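Local coordinates for Serine/threonine-protein kinase Tel1 (Chaetomium thermophilum, PDB 6SKY) that probably acts as a serine/threonine protein kinase that senses DNA damage and activates checkpoint signalling by phosphorylating Ser-Gln and Thr-Gln sites, at residues S2371-E2379 against E2408-W2418; S1549-S1559 against V1591-V1602. All coordinates share one frame; numbering follows the deposited sequence.

Contact 1 of 2, residues S2371-E2379 against E2408-W2418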
loop_
_atom_site.group_PDB
_atom_site.type_symbol
_atom_site.label_atom_id
_atom_site.label_comp_id
_atom_site.label_asym_id
_atom_site.label_seq_id
_atom_site.Cartn_x
_atom_site.Cartn_y
_atom_site.Cartn_z
ATOM N N SER A 2371 -23.527 18.382 -25.699
ATOM C CA SER A 2371 -24.153 17.674 -26.809
ATOM C C SER A 2371 -23.114 17.004 -27.698
ATOM O O SER A 2371 -23.313 15.872 -28.156
ATOM C CB SER A 2371 -25.006 18.642 -27.618
ATOM O OG SER A 2371 -25.485 18.033 -28.799
ATOM N N GLU A 2372 -22.002 17.689 -27.964
ATOM C CA GLU A 2372 -20.930 17.060 -28.725
ATOM C C GLU A 2372 -20.377 15.846 -27.996
ATOM O O GLU A 2372 -20.114 14.806 -28.617
ATOM C CB GLU A 2372 -19.819 18.064 -29.000
ATOM C CG GLU A 2372 -20.168 19.084 -30.053
ATOM C CD GLU A 2372 -19.165 20.213 -30.123
ATOM O OE1 GLU A 2372 -18.210 20.214 -29.317
ATOM O OE2 GLU A 2372 -19.337 21.106 -30.979
ATOM N N PHE A 2373 -20.178 15.957 -26.684
ATOM C CA PHE A 2373 -19.689 14.804 -25.936
ATOM C C PHE A 2373 -20.656 13.636 -26.021
ATOM O O PHE A 2373 -20.234 12.483 -26.136
ATOM C CB PHE A 2373 -19.447 15.173 -24.481
ATOM C CG PHE A 2373 -18.099 15.745 -24.226
ATOM C CD1 PHE A 2373 -17.021 15.367 -24.988
ATOM C CD2 PHE A 2373 -17.910 16.669 -23.225
ATOM C CE1 PHE A 2373 -15.790 15.890 -24.754
ATOM C CE2 PHE A 2373 -16.677 17.197 -22.992
ATOM C CZ PHE A 2373 -15.617 16.807 -23.756
ATOM N N LEU A 2374 -21.958 13.909 -25.962
ATOM C CA LEU A 2374 -22.940 12.835 -26.061
ATOM C C LEU A 2374 -22.879 12.149 -27.418
ATOM O O LEU A 2374 -22.915 10.915 -27.508
ATOM C CB LEU A 2374 -24.337 13.383 -25.804
ATOM C CG LEU A 2374 -25.474 12.377 -25.868
ATOM C CD1 LEU A 2374 -25.444 11.496 -24.652
ATOM C CD2 LEU A 2374 -26.789 13.096 -25.971
ATOM N N LYS A 2375 -22.814 12.936 -28.491
ATOM C CA LYS A 2375 -22.676 12.354 -29.822
ATOM C C LYS A 2375 -21.474 11.429 -29.901
ATOM O O LYS A 2375 -21.581 10.285 -30.355
ATOM C CB LYS A 2375 -22.548 13.451 -30.872
ATOM C CG LYS A 2375 -23.846 13.942 -31.433
ATOM C CD LYS A 2375 -23.597 15.063 -32.415
ATOM C CE LYS A 2375 -24.898 15.629 -32.950
ATOM N NZ LYS A 2375 -24.689 16.766 -33.892
ATOM N N LEU A 2376 -20.309 11.919 -29.476
ATOM C CA LEU A 2376 -19.097 11.116 -29.589
ATOM C C LEU A 2376 -19.180 9.861 -28.736
ATOM O O LEU A 2376 -18.720 8.793 -29.149
ATOM C CB LEU A 2376 -17.882 11.943 -29.196
ATOM C CG LEU A 2376 -17.551 13.108 -30.112
ATOM C CD1 LEU A 2376 -16.399 13.878 -29.541
ATOM C CD2 LEU A 2376 -17.214 12.588 -31.475
ATOM N N CYS A 2377 -19.780 9.964 -27.554
ATOM C CA CYS A 2377 -19.894 8.809 -26.673
ATOM C C CYS A 2377 -20.735 7.714 -27.311
ATOM O O CYS A 2377 -20.322 6.551 -27.368
ATOM C CB CYS A 2377 -20.492 9.245 -25.339
ATOM S SG CYS A 2377 -20.450 8.021 -24.042
ATOM N N ILE A 2378 -21.921 8.068 -27.804
ATOM C CA ILE A 2378 -22.793 7.048 -28.377
ATOM C C ILE A 2378 -22.171 6.452 -29.631
ATOM O O ILE A 2378 -22.160 5.225 -29.817
ATOM C CB ILE A 2378 -24.188 7.630 -28.651
ATOM C CG1 ILE A 2378 -24.994 7.673 -27.363
ATOM C CG2 ILE A 2378 -24.917 6.806 -29.667
ATOM C CD1 ILE A 2378 -26.357 8.221 -27.539
ATOM N N GLU A 2379 -21.627 7.301 -30.502
ATOM C CA GLU A 2379 -21.051 6.807 -31.744
ATOM C C GLU A 2379 -19.893 5.860 -31.488
ATOM O O GLU A 2379 -19.791 4.813 -32.133
ATOM C CB GLU A 2379 -20.601 7.978 -32.600
ATOM C CG GLU A 2379 -19.693 7.595 -33.723
ATOM C CD GLU A 2379 -19.232 8.795 -34.504
ATOM O OE1 GLU A 2379 -19.740 9.903 -34.246
ATOM O OE2 GLU A 2379 -18.359 8.637 -35.376
ATOM N N GLU A 2408 -33.862 13.223 -26.692
ATOM C CA GLU A 2408 -32.914 14.066 -27.400
ATOM C C GLU A 2408 -32.653 13.531 -28.796
ATOM O O GLU A 2408 -31.989 12.506 -28.956
ATOM C CB GLU A 2408 -31.617 14.159 -26.604
ATOM C CG GLU A 2408 -31.846 14.326 -25.118
ATOM C CD GLU A 2408 -30.632 14.859 -24.403
ATOM O OE1 GLU A 2408 -29.590 15.046 -25.062
ATOM O OE2 GLU A 2408 -30.716 15.100 -23.183
ATOM N N GLU A 2409 -33.156 14.225 -29.816
ATOM C CA GLU A 2409 -33.142 13.686 -31.169
ATOM C C GLU A 2409 -31.738 13.533 -31.734
ATOM O O GLU A 2409 -31.554 12.802 -32.712
ATOM C CB GLU A 2409 -33.979 14.569 -32.090
ATOM C CG GLU A 2409 -34.707 13.802 -33.178
ATOM C CD GLU A 2409 -35.679 12.770 -32.625
ATOM O OE1 GLU A 2409 -36.191 12.964 -31.504
ATOM O OE2 GLU A 2409 -35.931 11.760 -33.314
ATOM N N VAL A 2410 -30.747 14.192 -31.139
ATOM C CA VAL A 2410 -29.371 14.035 -31.591
ATOM C C VAL A 2410 -28.872 12.622 -31.308
ATOM O O VAL A 2410 -28.231 11.984 -32.160
ATOM C CB VAL A 2410 -28.497 15.111 -30.927
ATOM C CG1 VAL A 2410 -27.182 14.539 -30.464
ATOM C CG2 VAL A 2410 -28.280 16.265 -31.885
ATOM N N ALA A 2411 -29.172 12.107 -30.114
ATOM C CA ALA A 2411 -28.819 10.734 -29.789
ATOM C C ALA A 2411 -29.490 9.764 -30.742
ATOM O O ALA A 2411 -28.871 8.797 -31.195
ATOM C CB ALA A 2411 -29.208 10.423 -28.349
ATOM N N ASN A 2412 -30.751 10.016 -31.074
ATOM C CA ASN A 2412 -31.456 9.109 -31.964
ATOM C C ASN A 2412 -30.912 9.175 -33.380
ATOM O O ASN A 2412 -30.893 8.157 -34.070
ATOM C CB ASN A 2412 -32.946 9.404 -31.934
ATOM C CG ASN A 2412 -33.546 9.156 -30.577
ATOM O OD1 ASN A 2412 -33.140 8.240 -29.875
ATOM N ND2 ASN A 2412 -34.505 9.977 -30.192
ATOM N N GLU A 2413 -30.430 10.333 -33.826
ATOM C CA GLU A 2413 -29.814 10.380 -35.149
ATOM C C GLU A 2413 -28.513 9.593 -35.184
ATOM O O GLU A 2413 -28.260 8.840 -36.134
ATOM C CB GLU A 2413 -29.570 11.822 -35.578
ATOM C CG GLU A 2413 -30.832 12.633 -35.748
ATOM C CD GLU A 2413 -31.842 11.972 -36.664
ATOM O OE1 GLU A 2413 -31.426 11.323 -37.647
ATOM O OE2 GLU A 2413 -33.053 12.103 -36.399
ATOM N N VAL A 2414 -27.676 9.740 -34.155
ATOM C CA VAL A 2414 -26.427 8.982 -34.133
ATOM C C VAL A 2414 -26.707 7.484 -34.079
ATOM O O VAL A 2414 -26.064 6.683 -34.777
ATOM C CB VAL A 2414 -25.546 9.432 -32.960
ATOM C CG1 VAL A 2414 -24.274 8.639 -32.940
ATOM C CG2 VAL A 2414 -25.242 10.889 -33.080
ATOM N N VAL A 2415 -27.668 7.081 -33.249
ATOM C CA VAL A 2415 -27.998 5.666 -33.138
ATOM C C VAL A 2415 -28.548 5.146 -34.451
ATOM O O VAL A 2415 -28.189 4.055 -34.898
ATOM C CB VAL A 2415 -28.986 5.437 -31.986
ATOM C CG1 VAL A 2415 -29.501 4.034 -32.035
ATOM C CG2 VAL A 2415 -28.310 5.697 -30.673
ATOM N N LYS A 2416 -29.432 5.910 -35.089
ATOM C CA LYS A 2416 -29.954 5.506 -36.385
ATOM C C LYS A 2416 -28.831 5.288 -37.375
ATOM O O LYS A 2416 -28.872 4.352 -38.179
ATOM C CB LYS A 2416 -30.915 6.560 -36.915
ATOM C CG LYS A 2416 -31.321 6.314 -38.346
ATOM C CD LYS A 2416 -32.148 7.447 -38.891
ATOM C CE LYS A 2416 -32.480 7.209 -40.344
ATOM N NZ LYS A 2416 -33.302 8.307 -40.899
ATOM N N LYS A 2417 -27.808 6.134 -37.322
ATOM C CA LYS A 2417 -26.736 6.024 -38.297
ATOM C C LYS A 2417 -25.867 4.795 -38.053
ATOM O O LYS A 2417 -25.425 4.151 -39.007
ATOM C CB LYS A 2417 -25.897 7.293 -38.281
ATOM C CG LYS A 2417 -24.950 7.411 -39.438
ATOM C CD LYS A 2417 -24.216 8.724 -39.386
ATOM C CE LYS A 2417 -23.117 8.774 -40.420
ATOM N NZ LYS A 2417 -22.337 10.032 -40.297
ATOM N N TRP A 2418 -25.605 4.445 -36.791
ATOM C CA TRP A 2418 -24.595 3.424 -36.516
ATOM C C TRP A 2418 -25.116 2.108 -35.949
ATOM O O TRP A 2418 -24.304 1.225 -35.675
ATOM C CB TRP A 2418 -23.533 3.978 -35.562
ATOM C CG TRP A 2418 -22.777 5.101 -36.145
ATOM C CD1 TRP A 2418 -22.914 6.416 -35.850
ATOM C CD2 TRP A 2418 -21.778 5.018 -37.156
ATOM N NE1 TRP A 2418 -22.054 7.163 -36.606
ATOM C CE2 TRP A 2418 -21.345 6.323 -37.420
ATOM C CE3 TRP A 2418 -21.207 3.963 -37.866
ATOM C CZ2 TRP A 2418 -20.370 6.603 -38.357
ATOM C CZ3 TRP A 2418 -20.240 4.243 -38.791
ATOM C CH2 TRP A 2418 -19.830 5.550 -39.031
#
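Ile2378 is the central apolar contact between the two helices. Its CG2 methyl lies 3.8 Å from CG1 of Val2414 and 3.7 Å from CG2 of Val2415. Its CD1 reaches the methyl of Ala2411. CG1 of Ile2378 sits beside the backbone N (chi1 -80°), which directs CD1 to that methyl. Lys2375 lies across Val2410 at about a right angle. CG and CE of its extended chain each lie 3.5 Å from Val2410 CG1. One turn on, CB of Glu2379 meets CG1 of Val2414. CG of Glu2379 sits over a face of the Trp2418 indole in a CH-pi contact, 4.1 Å from the centroid of the five-membered ring. The carboxylate lies nearly parallel to the indole, the planes 15° apart, with OE2 near CZ2 of Trp2418. With an alanine here, CB could still meet Val2414, but the indole face would probably lose its methylene partner and a gap would open beside NE1. At the other end, CD2 of Leu2374 comes within 3.5 Å of OE1 of Glu2408, which takes the N-cap position of helix 2409-2418. The helix axes approach to 9.4 Å and lie 26° from parallel. Helix 2394-2404 packs against both, with Leu2401 on Ile2378 and Phe2398 on Val2415. This is helix packing in the alpha solenoid of the FAT region. The pairing rests on methyls and methylenes, so shape and hydrophobic burial matter more than charge.

Contact 2 of 2, residues S1549-S1559 against V1591-V1602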
loop_
_atom_site.group_PDB
_atom_site.type_symbol
_atom_site.label_atom_id
_atom_site.label_comp_id
_atom_site.label_asym_id
_atom_site.label_seq_id
_atom_site.Cartn_x
_atom_site.Cartn_y
_atom_site.Cartn_z
ATOM N N SER A 1549 11.185 -55.036 -32.557
ATOM C CA SER A 1549 11.157 -53.933 -31.607
ATOM C C SER A 1549 9.999 -52.998 -31.929
ATOM O O SER A 1549 9.189 -53.256 -32.821
ATOM C CB SER A 1549 12.483 -53.174 -31.622
ATOM O OG SER A 1549 12.539 -52.275 -32.715
ATOM N N GLY A 1550 9.927 -51.897 -31.189
ATOM C CA GLY A 1550 8.910 -50.887 -31.404
ATOM C C GLY A 1550 9.531 -49.514 -31.564
ATOM O O GLY A 1550 10.610 -49.239 -31.041
ATOM N N ASN A 1551 8.838 -48.649 -32.300
ATOM C CA ASN A 1551 9.283 -47.281 -32.511
ATOM C C ASN A 1551 8.085 -46.355 -32.394
ATOM O O ASN A 1551 6.944 -46.798 -32.245
ATOM C CB ASN A 1551 9.981 -47.116 -33.866
ATOM C CG ASN A 1551 9.144 -47.609 -35.019
ATOM O OD1 ASN A 1551 8.164 -46.981 -35.406
ATOM N ND2 ASN A 1551 9.538 -48.735 -35.589
ATOM N N ALA A 1552 8.350 -45.054 -32.460
ATOM C CA ALA A 1552 7.307 -44.045 -32.351
ATOM C C ALA A 1552 7.190 -43.184 -33.600
ATOM O O ALA A 1552 6.513 -42.154 -33.561
ATOM C CB ALA A 1552 7.551 -43.162 -31.130
ATOM N N GLU A 1553 7.819 -43.579 -34.703
ATOM C CA GLU A 1553 7.726 -42.808 -35.929
ATOM C C GLU A 1553 6.315 -42.856 -36.499
ATOM O O GLU A 1553 5.541 -43.778 -36.247
ATOM C CB GLU A 1553 8.717 -43.319 -36.961
ATOM C CG GLU A 1553 10.133 -42.896 -36.687
ATOM C CD GLU A 1553 10.951 -42.805 -37.952
ATOM O OE1 GLU A 1553 10.692 -43.597 -38.884
ATOM O OE2 GLU A 1553 11.843 -41.935 -38.022
ATOM N N LYS A 1554 5.985 -41.847 -37.293
ATOM C CA LYS A 1554 4.620 -41.657 -37.764
ATOM C C LYS A 1554 4.422 -42.438 -39.057
ATOM O O LYS A 1554 4.968 -42.071 -40.101
ATOM C CB LYS A 1554 4.330 -40.174 -37.966
ATOM C CG LYS A 1554 2.876 -39.808 -37.788
ATOM C CD LYS A 1554 2.704 -38.307 -37.670
ATOM C CE LYS A 1554 1.314 -37.959 -37.160
ATOM N NZ LYS A 1554 1.129 -36.493 -36.988
ATOM N N GLY A 1555 3.643 -43.516 -38.986
ATOM C CA GLY A 1555 3.270 -44.284 -40.157
ATOM C C GLY A 1555 3.787 -45.704 -40.194
ATOM O O GLY A 1555 3.433 -46.442 -41.120
ATOM N N THR A 1556 4.610 -46.118 -39.238
ATOM C CA THR A 1556 5.088 -47.489 -39.215
ATOM C C THR A 1556 4.012 -48.406 -38.639
ATOM O O THR A 1556 2.935 -47.967 -38.232
ATOM C CB THR A 1556 6.385 -47.590 -38.419
ATOM O OG1 THR A 1556 6.161 -47.151 -37.076
ATOM C CG2 THR A 1556 7.451 -46.728 -39.042
ATOM N N HIS A 1557 4.300 -49.706 -38.612
ATOM C CA HIS A 1557 3.347 -50.653 -38.046
ATOM C C HIS A 1557 3.434 -50.695 -36.529
ATOM O O HIS A 1557 2.407 -50.784 -35.847
ATOM C CB HIS A 1557 3.582 -52.044 -38.626
ATOM C CG HIS A 1557 3.159 -52.183 -40.053
ATOM N ND1 HIS A 1557 1.869 -51.945 -40.471
ATOM C CD2 HIS A 1557 3.853 -52.544 -41.157
ATOM C CE1 HIS A 1557 1.787 -52.147 -41.773
ATOM N NE2 HIS A 1557 2.977 -52.513 -42.213
ATOM N N GLU A 1558 4.649 -50.626 -35.986
ATOM C CA GLU A 1558 4.819 -50.687 -34.542
ATOM C C GLU A 1558 4.188 -49.484 -33.859
ATOM O O GLU A 1558 3.575 -49.621 -32.796
ATOM C CB GLU A 1558 6.302 -50.778 -34.193
ATOM C CG GLU A 1558 7.040 -51.916 -34.871
ATOM C CD GLU A 1558 7.418 -51.607 -36.304
ATOM O OE1 GLU A 1558 6.816 -50.696 -36.903
ATOM O OE2 GLU A 1558 8.320 -52.277 -36.840
ATOM N N SER A 1559 4.300 -48.303 -34.461
ATOM C CA SER A 1559 3.730 -47.124 -33.827
ATOM C C SER A 1559 2.215 -47.097 -33.951
ATOM O O SER A 1559 1.529 -46.660 -33.026
ATOM C CB SER A 1559 4.332 -45.862 -34.422
ATOM O OG SER A 1559 3.912 -45.693 -35.756
ATOM N N VAL A 1591 12.600 -52.854 -26.311
ATOM C CA VAL A 1591 13.672 -52.142 -26.992
ATOM C C VAL A 1591 12.989 -51.147 -27.914
ATOM O O VAL A 1591 12.281 -51.543 -28.846
ATOM C CB VAL A 1591 14.598 -53.082 -27.775
ATOM C CG1 VAL A 1591 15.259 -52.352 -28.933
ATOM C CG2 VAL A 1591 15.652 -53.645 -26.856
ATOM N N PHE A 1592 13.168 -49.863 -27.639
ATOM C CA PHE A 1592 12.396 -48.812 -28.280
ATOM C C PHE A 1592 13.299 -47.964 -29.162
ATOM O O PHE A 1592 14.518 -48.136 -29.201
ATOM C CB PHE A 1592 11.693 -47.954 -27.222
ATOM C CG PHE A 1592 10.452 -47.270 -27.712
ATOM C CD1 PHE A 1592 9.305 -47.983 -27.944
ATOM C CD2 PHE A 1592 10.432 -45.909 -27.915
ATOM C CE1 PHE A 1592 8.171 -47.355 -28.386
ATOM C CE2 PHE A 1592 9.302 -45.286 -28.355
ATOM C CZ PHE A 1592 8.171 -46.007 -28.586
ATOM N N ASN A 1593 12.678 -47.039 -29.885
ATOM C CA ASN A 1593 13.408 -46.144 -30.775
ATOM C C ASN A 1593 12.648 -44.823 -30.807
ATOM O O ASN A 1593 11.682 -44.681 -31.560
ATOM C CB ASN A 1593 13.540 -46.753 -32.162
ATOM C CG ASN A 1593 14.211 -45.825 -33.142
ATOM O OD1 ASN A 1593 15.428 -45.854 -33.304
ATOM N ND2 ASN A 1593 13.420 -44.999 -33.812
ATOM N N ILE A 1594 13.083 -43.871 -29.995
ATOM C CA ILE A 1594 12.402 -42.578 -29.920
ATOM C C ILE A 1594 12.887 -41.701 -31.071
ATOM O O ILE A 1594 14.102 -41.597 -31.288
ATOM C CB ILE A 1594 12.654 -41.917 -28.568
ATOM C CG1 ILE A 1594 12.117 -40.492 -28.542
ATOM C CG2 ILE A 1594 14.125 -41.934 -28.218
ATOM C CD1 ILE A 1594 12.398 -39.776 -27.244
ATOM N N PRO A 1595 11.985 -41.090 -31.838
ATOM C CA PRO A 1595 12.418 -40.292 -32.980
ATOM C C PRO A 1595 13.254 -39.114 -32.527
ATOM O O PRO A 1595 13.045 -38.569 -31.428
ATOM C CB PRO A 1595 11.098 -39.829 -33.610
ATOM C CG PRO A 1595 10.076 -40.754 -33.095
ATOM C CD PRO A 1595 10.522 -41.170 -31.741
ATOM N N PRO A 1596 14.214 -38.683 -33.342
ATOM C CA PRO A 1596 15.054 -37.548 -32.945
ATOM C C PRO A 1596 14.243 -36.278 -32.774
ATOM O O PRO A 1596 14.256 -35.660 -31.707
ATOM C CB PRO A 1596 16.051 -37.427 -34.103
ATOM C CG PRO A 1596 15.371 -38.061 -35.259
ATOM C CD PRO A 1596 14.536 -39.164 -34.694
ATOM N N SER A 1597 13.523 -35.896 -33.819
ATOM C CA SER A 1597 12.689 -34.708 -33.798
ATOM C C SER A 1597 11.326 -35.058 -33.214
ATOM O O SER A 1597 11.119 -36.140 -32.662
ATOM C CB SER A 1597 12.568 -34.124 -35.201
ATOM O OG SER A 1597 11.521 -33.176 -35.260
ATOM N N SER A 1598 10.382 -34.136 -33.322
ATOM C CA SER A 1598 9.020 -34.390 -32.901
ATOM C C SER A 1598 8.015 -34.128 -34.006
ATOM O O SER A 1598 6.814 -34.263 -33.770
ATOM C CB SER A 1598 8.661 -33.544 -31.677
ATOM O OG SER A 1598 7.370 -33.868 -31.208
ATOM N N ARG A 1599 8.463 -33.738 -35.196
ATOM C CA ARG A 1599 7.576 -33.703 -36.346
ATOM C C ARG A 1599 7.368 -35.086 -36.938
ATOM O O ARG A 1599 6.360 -35.316 -37.610
ATOM C CB ARG A 1599 8.130 -32.755 -37.413
ATOM C CG ARG A 1599 7.071 -32.199 -38.350
ATOM C CD ARG A 1599 7.625 -31.116 -39.260
ATOM N NE ARG A 1599 6.558 -30.421 -39.979
ATOM C CZ ARG A 1599 6.757 -29.524 -40.940
ATOM N NH1 ARG A 1599 7.990 -29.206 -41.312
ATOM N NH2 ARG A 1599 5.722 -28.946 -41.533
ATOM N N LEU A 1600 8.298 -36.005 -36.698
ATOM C CA LEU A 1600 8.196 -37.385 -37.142
ATOM C C LEU A 1600 7.664 -38.304 -36.058
ATOM O O LEU A 1600 7.864 -39.516 -36.135
ATOM C CB LEU A 1600 9.559 -37.886 -37.609
ATOM C CG LEU A 1600 10.335 -36.929 -38.505
ATOM C CD1 LEU A 1600 11.696 -37.510 -38.828
ATOM C CD2 LEU A 1600 9.551 -36.640 -39.769
ATOM N N ASP A 1601 7.004 -37.756 -35.050
ATOM C CA ASP A 1601 6.568 -38.514 -33.894
ATOM C C ASP A 1601 5.087 -38.838 -34.008
ATOM O O ASP A 1601 4.304 -38.060 -34.553
ATOM C CB ASP A 1601 6.843 -37.729 -32.613
ATOM C CG ASP A 1601 6.795 -38.588 -31.382
ATOM O OD1 ASP A 1601 5.791 -39.291 -31.188
ATOM O OD2 ASP A 1601 7.766 -38.564 -30.603
ATOM N N VAL A 1602 4.707 -40.005 -33.487
ATOM C CA VAL A 1602 3.316 -40.424 -33.560
ATOM C C VAL A 1602 2.435 -39.541 -32.692
ATOM O O VAL A 1602 1.229 -39.438 -32.940
ATOM C CB VAL A 1602 3.184 -41.911 -33.179
ATOM C CG1 VAL A 1602 3.479 -42.129 -31.711
ATOM C CG2 VAL A 1602 1.814 -42.432 -33.536
#
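Gly1550 and Val1591 begin a pairing of two loops between solenoid helices, with a single beta bridge, Glu1553 with Asp1601. Backbone bonds join them. Val1602 N donates to Ala1552 O at 2.8 Å, bent at the hydrogen (137°). Weaker ones join Gly1550 N to Val1591 O, Ala1552 N to Asn1593 O and Lys1554 N to Leu1600 O. CA-H...O contacts run from Phe1592 CA to Gly1550 O and Glu1553 CA to Leu1600 O.

The apolar contacts centre on Ala1552. Its CB touches Pro1595 CD at 3.6 Å, Phe1592 CZ at 3.9 Å and Val1602 CG1 at 4.2 Å. Asn1551 CA lies 4.2 Å above one face of the Phe1592 ring, toward its rim. Tyr1629 of helix 1627-1644 meets that ring edge-to-face, and Trp1632 of this helix touches Ala1552. Lys1554 NZ forms a salt bridge with Glu1604. The buried Asp1601 carboxylate accepts from Ile1603 N through OD1 and pairs with Arg1635 through OD2.

Side-chain bonds shape segment 1549-1559. A type II beta turn spans Glu1553 to Thr1556, and Thr1556 caps helix 1557-1569 by a weak bond from Ser1559 N. Thr1556 OG1 donates to Asn1551 OD1 at 2.6 Å, on a lone pair in the carbonyl plane. CG of Asn1551 lies between its backbone N and carbonyl carbon (chi1 54°), which turns OD1 toward Thr1556. Ser1559 OG donates to Glu1553 O at 2.6 Å, with a C=O...donor angle of 179°.

Contact 2 comes first along the chain and closes before contact 1 opens. Their centres lie 64 Å apart, and their nearest atoms are about 42 Å apart, so they do not touch. They share no helix or sheet. Contact 2 ties the loop leading into helix 1557-1569 to the loop between helices 1578-1588 and 1606-1619. Contact 1 joins the long helix 2348-2387 to helix 2409-2418 within the FAT region. Both therefore belong to the largely helical part of the chain that precedes the kinase strands. Both are local packing, one loop to loop and one helix to helix, and both lie away from the nucleotide and magnesium site.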